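Dermonecrotic toxin (Pasteurella multocida, PDB 2EBF) acts as a mitogenic, dermonecrotic toxin that induces bone resorption and is associated with severe progressive atrophic rhinitis in pigs, represented here by its C-terminal region. Local coordinates at residues F574-T577 and A578-T582. Sequence-based numbering, arbitrary orientation.
Sequences FKLT and AGFPT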
loop_
_atom_site.group_PDB
_atom_site.type_symbol
_atom_site.label_atom_id
_atom_site.label_comp_id
_atom_site.label_asym_id
_atom_site.label_seq_id
_atom_site.Cartn_x
_atom_site.Cartn_y
_atom_site.Cartn_z
ATOM N N PHE A 574 26.549 -13.724 -6.443
ATOM C CA PHE A 574 26.780 -14.273 -5.119
ATOM C C PHE A 574 28.248 -14.624 -4.940
ATOM O O PHE A 574 28.932 -14.937 -5.912
ATOM C CB PHE A 574 25.859 -15.467 -4.880
ATOM C CG PHE A 574 24.427 -15.075 -4.620
ATOM C CD1 PHE A 574 23.851 -15.286 -3.376
ATOM C CD2 PHE A 574 23.666 -14.458 -5.604
ATOM C CE1 PHE A 574 22.530 -14.914 -3.124
ATOM C CE2 PHE A 574 22.346 -14.074 -5.355
ATOM C CZ PHE A 574 21.780 -14.301 -4.117
ATOM N N LYS A 575 28.729 -14.512 -3.702
ATOM C CA LYS A 575 30.132 -14.768 -3.359
ATOM C C LYS A 575 30.216 -15.326 -1.949
ATOM O O LYS A 575 29.342 -15.081 -1.115
ATOM C CB LYS A 575 30.967 -13.482 -3.403
ATOM C CG LYS A 575 30.854 -12.672 -4.684
ATOM C CD LYS A 575 31.268 -11.230 -4.448
ATOM C CE LYS A 575 30.823 -10.339 -5.594
ATOM N NZ LYS A 575 31.170 -8.914 -5.291
ATOM N N LEU A 576 31.284 -16.070 -1.694
ATOM C CA LEU A 576 31.614 -16.532 -0.356
ATOM C C LEU A 576 31.954 -15.324 0.532
ATOM O O LEU A 576 32.691 -14.433 0.109
ATOM C CB LEU A 576 32.801 -17.490 -0.437
ATOM C CG LEU A 576 32.688 -19.021 -0.340
ATOM C CD1 LEU A 576 31.284 -19.566 -0.300
ATOM C CD2 LEU A 576 33.522 -19.700 -1.416
ATOM N N THR A 577 31.394 -15.296 1.743
ATOM C CA THR A 577 31.605 -14.199 2.696
ATOM C C THR A 577 32.941 -14.393 3.387
ATOM O O THR A 577 33.794 -13.499 3.391
ATOM C CB THR A 577 30.470 -14.136 3.756
ATOM O OG1 THR A 577 29.348 -13.432 3.213
ATOM C CG2 THR A 577 30.932 -13.416 5.036
ATOM N N ALA A 578 33.108 -15.578 3.967
ATOM C CA ALA A 578 34.363 -15.976 4.580
ATOM C C ALA A 578 35.168 -16.761 3.543
ATOM O O ALA A 578 35.308 -16.333 2.385
ATOM C CB ALA A 578 34.086 -16.827 5.813
ATOM N N GLY A 579 35.686 -17.908 3.963
ATOM C CA GLY A 579 36.353 -18.822 3.055
ATOM C C GLY A 579 35.354 -19.876 2.633
ATOM O O GLY A 579 34.141 -19.641 2.649
ATOM N N PHE A 580 35.863 -21.041 2.258
ATOM C CA PHE A 580 35.011 -22.159 1.890
ATOM C C PHE A 580 34.207 -22.621 3.086
ATOM O O PHE A 580 34.704 -22.599 4.216
ATOM C CB PHE A 580 35.841 -23.317 1.349
ATOM C CG PHE A 580 36.500 -23.021 0.039
ATOM C CD1 PHE A 580 37.881 -22.984 -0.061
ATOM C CD2 PHE A 580 35.736 -22.766 -1.097
ATOM C CE1 PHE A 580 38.497 -22.712 -1.272
ATOM C CE2 PHE A 580 36.341 -22.488 -2.306
ATOM C CZ PHE A 580 37.724 -22.460 -2.395
ATOM N N PRO A 581 32.952 -23.028 2.846
ATOM C CA PRO A 581 32.155 -23.629 3.911
ATOM C C PRO A 581 32.788 -24.944 4.358
ATOM O O PRO A 581 33.473 -25.608 3.572
ATOM C CB PRO A 581 30.797 -23.884 3.245
ATOM C CG PRO A 581 31.042 -23.813 1.794
ATOM C CD PRO A 581 32.214 -22.935 1.572
ATOM N N THR A 582 32.576 -25.294 5.621
ATOM C CA THR A 582 33.092 -26.535 6.178
ATOM C C THR A 582 31.966 -27.232 6.921
ATOM O O THR A 582 30.908 -26.645 7.153
ATOM C CB THR A 582 34.254 -26.285 7.168
ATOM O OG1 THR A 582 33.809 -25.419 8.220
ATOM C CG2 THR A 582 35.458 -25.668 6.462
#
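Leu576 reaches forward along its own chain and meets Gly579, Phe580 and Pro581, so the contact is a local one made round a bend in the loop between strand 567-568 and helix 583-591. Its apolar part is split between the two methyl groups of the leucine. Leu576 CD2 lies 3.8 Å from CD2 of Phe580, where the leucine approaches the ring obliquely, while Leu576 CD1 sits 4.0 Å from CD of Pro581, the two side chains meeting nearly at right angles.

The backbone supplies the other partner. Leu576 CG lies 3.4 Å from the carbonyl O of Gly579, a van der Waals approach in which the branch point of the side chain faces a peptide oxygen. With chi2 at 6°, Leu576 CD1 nearly eclipses CA, a conformation that suggests some strain, and the two methyls are shared between Phe580 and Pro581.

Outside the loop, Leu576 also touches Gln710 and Arg711 of helix 701-711, and Pro581 touches Glu707 and Arg711 of the same helix; Phe580 turns to Val688. Thr582 is the N-cap of helix 583-591: its side chain caps a backbone N of that helix, and Thr582 N is hydrogen-bonded to Ser585 OG.

This is surface packing in the C3 domain that joins the bend to helix 701-711 just ahead of helix 583-591. With apolar carbon contacts and a close approach of Leu576 to the Gly579 carbonyl, cohesion between 574-577 and 578-582 probably comes mainly from dispersion and shape, not from directional polar bonds.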